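Local coordinates for protein sgbp-b (Bacteroides uniformis, PDB 7K44) that probably binds xyloglucan at the bacterial cell surface, as a surface glycan-binding protein of a complex xyloglucan utilization locus, at residues A[311-316]-A[338-343]; A[220-225]-A[260-265]. All blocks are in the same frame, centred on the assembly; numbering follows the deposited sequence.

Contact 1: A[311-316]-A[338-343]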
loop_
_atom_site.group_PDB
_atom_site.type_symbol
_atom_site.label_atom_id
_atom_site.label_comp_id
_atom_site.label_asym_id
_atom_site.label_seq_id
_atom_site.Cartn_x
_atom_site.Cartn_y
_atom_site.Cartn_z
ATOM N N HIS A 311 24.794 17.031 7.377
ATOM C CA HIS A 311 23.542 16.429 7.818
ATOM C C HIS A 311 23.035 15.372 6.838
ATOM O O HIS A 311 21.829 15.155 6.714
ATOM C CB HIS A 311 22.474 17.491 8.089
ATOM C CG HIS A 311 21.466 17.085 9.125
ATOM N ND1 HIS A 311 21.291 17.778 10.305
ATOM C CD2 HIS A 311 20.581 16.058 9.160
ATOM C CE1 HIS A 311 20.342 17.198 11.018
ATOM N NE2 HIS A 311 19.896 16.151 10.347
ATOM N N ASN A 312 23.947 14.686 6.155
ATOM C CA ASN A 312 23.548 13.628 5.234
ATOM C C ASN A 312 22.920 12.441 5.965
ATOM O O ASN A 312 23.161 12.201 7.154
ATOM C CB ASN A 312 24.734 13.201 4.348
ATOM C CG ASN A 312 25.917 12.612 5.129
ATOM O OD1 ASN A 312 25.918 12.517 6.364
ATOM N ND2 ASN A 312 26.960 12.256 4.398
ATOM N N TYR A 313 22.063 11.728 5.252
ATOM C CA TYR A 313 21.538 10.450 5.711
ATOM C C TYR A 313 22.297 9.353 4.980
ATOM O O TYR A 313 22.266 9.296 3.746
ATOM C CB TYR A 313 20.037 10.346 5.428
ATOM C CG TYR A 313 19.365 9.143 6.036
ATOM C CD1 TYR A 313 19.173 9.059 7.410
ATOM C CD2 TYR A 313 18.922 8.100 5.243
ATOM C CE1 TYR A 313 18.558 7.964 7.971
ATOM C CE2 TYR A 313 18.308 6.998 5.798
ATOM C CZ TYR A 313 18.129 6.940 7.160
ATOM O OH TYR A 313 17.515 5.846 7.722
ATOM N N THR A 314 22.980 8.486 5.725
ATOM C CA THR A 314 23.872 7.495 5.139
ATOM C C THR A 314 23.348 6.078 5.345
ATOM O O THR A 314 22.404 5.830 6.101
ATOM C CB THR A 314 25.293 7.607 5.703
ATOM O OG1 THR A 314 25.268 7.288 7.106
ATOM C CG2 THR A 314 25.877 9.005 5.497
ATOM N N ASN A 315 23.986 5.146 4.638
ATOM C CA ASN A 315 23.769 3.710 4.805
ATOM C C ASN A 315 22.351 3.291 4.438
ATOM O O ASN A 315 21.777 2.382 5.045
ATOM C CB ASN A 315 24.139 3.237 6.211
ATOM C CG ASN A 315 25.623 3.309 6.465
ATOM O OD1 ASN A 315 26.433 2.987 5.595
ATOM N ND2 ASN A 315 25.991 3.726 7.662
ATOM N N TYR A 316 21.787 3.925 3.419
ATOM C CA TYR A 316 20.397 3.687 3.068
ATOM C C TYR A 316 20.236 2.613 1.997
ATOM O O TYR A 316 20.959 2.585 0.998
ATOM C CB TYR A 316 19.744 4.985 2.596
ATOM C CG TYR A 316 18.295 4.802 2.253
ATOM C CD1 TYR A 316 17.368 4.515 3.249
ATOM C CD2 TYR A 316 17.840 4.911 0.941
ATOM C CE1 TYR A 316 16.039 4.343 2.951
ATOM C CE2 TYR A 316 16.506 4.739 0.633
ATOM C CZ TYR A 316 15.610 4.457 1.645
ATOM O OH TYR A 316 14.267 4.280 1.359
ATOM N N LEU A 338 12.546 14.275 6.852
ATOM C CA LEU A 338 13.295 15.468 6.478
ATOM C C LEU A 338 14.203 15.927 7.608
ATOM O O LEU A 338 15.262 16.521 7.354
ATOM C CB LEU A 338 12.342 16.580 6.041
ATOM C CG LEU A 338 12.950 17.743 5.261
ATOM C CD1 LEU A 338 13.574 17.249 3.944
ATOM C CD2 LEU A 338 11.884 18.787 5.006
ATOM N N SER A 339 13.816 15.654 8.857
ATOM C CA SER A 339 14.683 16.004 9.976
ATOM C C SER A 339 15.975 15.192 10.006
ATOM O O SER A 339 16.891 15.566 10.744
ATOM C CB SER A 339 13.921 15.897 11.307
ATOM O OG SER A 339 13.543 14.561 11.576
ATOM N N GLU A 340 16.075 14.099 9.234
ATOM C CA GLU A 340 17.338 13.381 9.094
ATOM C C GLU A 340 18.227 13.991 8.020
ATOM O O GLU A 340 19.358 13.529 7.831
ATOM C CB GLU A 340 17.098 11.907 8.747
ATOM C CG GLU A 340 16.418 11.067 9.832
ATOM C CD GLU A 340 17.333 10.697 10.997
ATOM O OE1 GLU A 340 18.525 11.068 10.991
ATOM O OE2 GLU A 340 16.846 10.003 11.917
ATOM N N LEU A 341 17.733 15.001 7.309
ATOM C CA LEU A 341 18.441 15.571 6.177
ATOM C C LEU A 341 18.705 17.060 6.294
ATOM O O LEU A 341 19.544 17.579 5.546
ATOM C CB LEU A 341 17.650 15.351 4.880
ATOM C CG LEU A 341 17.508 13.916 4.412
ATOM C CD1 LEU A 341 16.402 13.813 3.358
ATOM C CD2 LEU A 341 18.846 13.466 3.861
ATOM N N VAL A 342 18.000 17.773 7.170
ATOM C CA VAL A 342 18.077 19.227 7.214
ATOM C C VAL A 342 18.298 19.688 8.649
ATOM O O VAL A 342 17.793 19.078 9.596
ATOM C CB VAL A 342 16.840 19.918 6.592
ATOM C CG1 VAL A 342 16.518 19.317 5.210
ATOM C CG2 VAL A 342 15.623 19.841 7.526
ATOM N N ASP A 343 19.071 20.772 8.793
ATOM C CA ASP A 343 19.338 21.367 10.104
ATOM C C ASP A 343 18.191 22.250 10.572
ATOM O O ASP A 343 18.016 22.442 11.783
ATOM C CB ASP A 343 20.577 22.262 10.025
ATOM C CG ASP A 343 21.875 21.489 10.133
ATOM O OD1 ASP A 343 21.931 20.516 10.912
ATOM O OD2 ASP A 343 22.849 21.871 9.445
HETATM O O HOH W 1 19.668 13.860 12.008
#
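The His311 ring bonds to the 338-343 loop through both of its nitrogens. ND1 of His311 donates to OD1 of Asp343 over 2.9 Å, a His-carboxylate hydrogen bond bent to 152° at the hydrogen; it arrives from above the carboxylate, with ring and carboxylate planes 80° apart. NE2 of His311 reaches the backbone O of Ser339 at 3.1 Å, a more bent bond whose acceptor is tilted from the ring plane. The carbonyl O of Glu340 lies at the ring edge, in plane, 3.1 Å from CD2 of His311, while O of Val342 stands over one face, offset toward the rim. With CG anti to the backbone N (chi1 -152°), the imidazole is carried against these carbonyls and the Asp343 carboxylate. Backbone contact adds a CA-H...O approach of Leu341 CA to His311 O at 3.5 Å. The contact joins the chain leading into strand 313-316, an outermost strand of a five-stranded antiparallel sheet, to the 3-10 segment 338-340 and the loop after it, which follow strand 331-337. A leucine in place of His311 would probably leave OD1 of Asp343 and O of Ser339 without their ring donors and let the 338-343 loop shift against the strand. Next along the strand, CB of Tyr313 packs on CD2 of Leu341 at 3.7 Å, and CD1 of Tyr313 meets CB of Glu340 at 3.8 Å. A water takes a weak bond from NE2 of His311 and donates to OE1 of Glu340. Farther out, Asn308 bonds to the other carboxylate oxygen of Asp343, and Leu341 lies on Ile303 and Ile336.

Contact 2: A[220-225]-A[260-265]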
loop_
_atom_site.group_PDB
_atom_site.type_symbol
_atom_site.label_atom_id
_atom_site.label_comp_id
_atom_site.label_asym_id
_atom_site.label_seq_id
_atom_site.Cartn_x
_atom_site.Cartn_y
_atom_site.Cartn_z
ATOM N N PHE A 220 18.462 17.212 -13.834
ATOM C CA PHE A 220 19.686 16.475 -13.561
ATOM C C PHE A 220 20.898 17.373 -13.806
ATOM O O PHE A 220 20.955 18.119 -14.795
ATOM C CB PHE A 220 19.742 15.240 -14.470
ATOM C CG PHE A 220 20.947 14.367 -14.252
ATOM C CD1 PHE A 220 21.042 13.570 -13.129
ATOM C CD2 PHE A 220 21.976 14.311 -15.180
ATOM C CE1 PHE A 220 22.143 12.759 -12.915
ATOM C CE2 PHE A 220 23.069 13.492 -14.962
ATOM C CZ PHE A 220 23.150 12.712 -13.829
ATOM N N SER A 221 21.876 17.310 -12.905
ATOM C CA SER A 221 23.096 18.096 -13.018
ATOM C C SER A 221 24.282 17.251 -13.451
ATOM O O SER A 221 24.933 17.555 -14.461
ATOM C CB SER A 221 23.399 18.798 -11.683
ATOM O OG SER A 221 24.485 19.698 -11.841
ATOM N N TRP A 222 24.575 16.176 -12.737
ATOM C CA TRP A 222 25.659 15.278 -13.102
ATOM C C TRP A 222 25.565 14.022 -12.254
ATOM O O TRP A 222 24.845 13.969 -11.249
ATOM C CB TRP A 222 27.047 15.919 -12.918
ATOM C CG TRP A 222 27.378 16.373 -11.512
ATOM C CD1 TRP A 222 26.998 17.541 -10.911
ATOM C CD2 TRP A 222 28.220 15.700 -10.571
ATOM N NE1 TRP A 222 27.536 17.624 -9.647
ATOM C CE2 TRP A 222 28.276 16.495 -9.413
ATOM C CE3 TRP A 222 28.890 14.471 -10.580
ATOM C CZ2 TRP A 222 28.984 16.107 -8.274
ATOM C CZ3 TRP A 222 29.596 14.091 -9.460
ATOM C CH2 TRP A 222 29.640 14.903 -8.321
ATOM N N GLY A 223 26.331 13.019 -12.653
ATOM C CA GLY A 223 26.453 11.833 -11.838
ATOM C C GLY A 223 27.018 10.625 -12.539
ATOM O O GLY A 223 26.682 10.338 -13.695
ATOM N N GLY A 224 27.895 9.910 -11.843
ATOM C CA GLY A 224 28.406 8.661 -12.374
ATOM C C GLY A 224 27.331 7.591 -12.415
ATOM O O GLY A 224 26.454 7.521 -11.550
ATOM N N GLN A 225 27.400 6.749 -13.447
ATOM C CA GLN A 225 26.510 5.605 -13.629
ATOM C C GLN A 225 25.055 5.994 -13.892
ATOM O O GLN A 225 24.168 5.135 -13.785
ATOM C CB GLN A 225 26.584 4.605 -12.465
ATOM C CG GLN A 225 27.993 4.288 -11.989
ATOM C CD GLN A 225 28.813 3.577 -13.037
ATOM O OE1 GLN A 225 28.316 2.701 -13.755
ATOM N NE2 GLN A 225 30.074 3.953 -13.141
ATOM N N GLN A 260 26.117 8.438 -8.761
ATOM C CA GLN A 260 25.488 9.607 -8.160
ATOM C C GLN A 260 24.353 10.098 -9.038
ATOM O O GLN A 260 24.417 10.015 -10.268
ATOM C CB GLN A 260 26.450 10.789 -7.992
ATOM C CG GLN A 260 27.728 10.496 -7.222
ATOM C CD GLN A 260 28.819 9.923 -8.111
ATOM O OE1 GLN A 260 28.970 10.320 -9.267
ATOM N NE2 GLN A 260 29.575 8.976 -7.580
ATOM N N LEU A 261 23.329 10.647 -8.398
ATOM C CA LEU A 261 22.347 11.510 -9.040
ATOM C C LEU A 261 22.466 12.847 -8.326
ATOM O O LEU A 261 22.036 12.986 -7.173
ATOM C CB LEU A 261 20.928 10.972 -8.904
ATOM C CG LEU A 261 20.612 9.638 -9.554
ATOM C CD1 LEU A 261 19.134 9.283 -9.303
ATOM C CD2 LEU A 261 20.905 9.691 -11.043
ATOM N N GLN A 262 23.102 13.826 -8.968
ATOM C CA GLN A 262 23.241 15.163 -8.405
ATOM C C GLN A 262 22.283 16.023 -9.207
ATOM O O GLN A 262 22.447 16.170 -10.419
ATOM C CB GLN A 262 24.679 15.674 -8.517
ATOM C CG GLN A 262 25.707 14.664 -8.013
ATOM C CD GLN A 262 25.842 14.619 -6.497
ATOM O OE1 GLN A 262 25.924 13.542 -5.926
ATOM N NE2 GLN A 262 25.867 15.777 -5.849
ATOM N N ASN A 263 21.268 16.557 -8.545
ATOM C CA ASN A 263 20.127 17.150 -9.217
ATOM C C ASN A 263 19.864 18.541 -8.672
ATOM O O ASN A 263 20.129 18.827 -7.501
ATOM C CB ASN A 263 18.836 16.334 -8.923
ATOM C CG ASN A 263 19.021 14.833 -9.093
ATOM O OD1 ASN A 263 18.997 14.306 -10.209
ATOM N ND2 ASN A 263 19.186 14.126 -7.970
ATOM N N GLY A 264 19.305 19.403 -9.520
ATOM C CA GLY A 264 18.715 20.632 -9.039
ATOM C C GLY A 264 17.234 20.422 -8.770
ATOM O O GLY A 264 16.485 19.984 -9.647
ATOM N N ALA A 265 16.792 20.705 -7.550
ATOM C CA ALA A 265 15.387 20.562 -7.203
ATOM C C ALA A 265 14.737 21.937 -7.104
ATOM O O ALA A 265 15.420 22.964 -6.988
ATOM C CB ALA A 265 15.238 19.808 -5.875
#
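Trp222 takes a chi1 of 60°, CG lodged between its backbone N and carbonyl carbon, and the bend at chi2 of Gln262 (-79°) sets its CG over one face of the indole. CG of Gln262 sits 3.6 Å from the centroid of the six-membered ring of Trp222, 17° off its normal: a CH-pi contact, the two side chains running side by side in the same direction. The amide end of Gln262 is held elsewhere, its OE1 by Gln361. Between the backbones, O of Gln262 accepts from two successive amides, N of Ser221 at 2.8 Å and N of Trp222 at 3.1 Å, which defines a classic beta bulge in the edge strand 219-222 where it pairs antiparallel with strand 255-264. Gln262 N returns a bond to Trp222 O. Past the bulge the chain closes on Gln260: N of Gly224 donates to OE1 of Gln260 at 2.8 Å, from above the amide plane, and Gln260 N bonds to O of Gly224. Gly223 CA comes within 3.1 Å of Gln260 O, where a side chain would clash. On the other face, CE1 of Phe220 touches CD2 of Leu261 at 3.8 Å, and OD1 of Asn263, itself hydrogen-bonded to Tyr214, lies at the ring edge, 3.6 Å from CD1 of Phe220. Tyr245 stacks on the Phe220 ring.

Contacts 1 and 2 both lie in the xyloglucan-binding domain and reach one antiparallel sheet, ordered 219-222, 255-264, 357-364, 300-305, 313-316. Contact 2 pairs one outermost strand with its neighbour; contact 1 ties the opposite outermost strand to the 338-343 segment, which follows strand 331-337 of another sheet. Their centres are about 18 Å apart and their nearest atoms about 10 Å, so they do not touch, and along the chain contact 2 closes before contact 1 opens. Tyr304 of strand 300-305 has a link to each: Asn312 packs on it, and its OH makes a weak hydrogen bond with NE2 of Gln262. The bound calcium ion lies about 11 Å from the Asn263 side chain in contact 2.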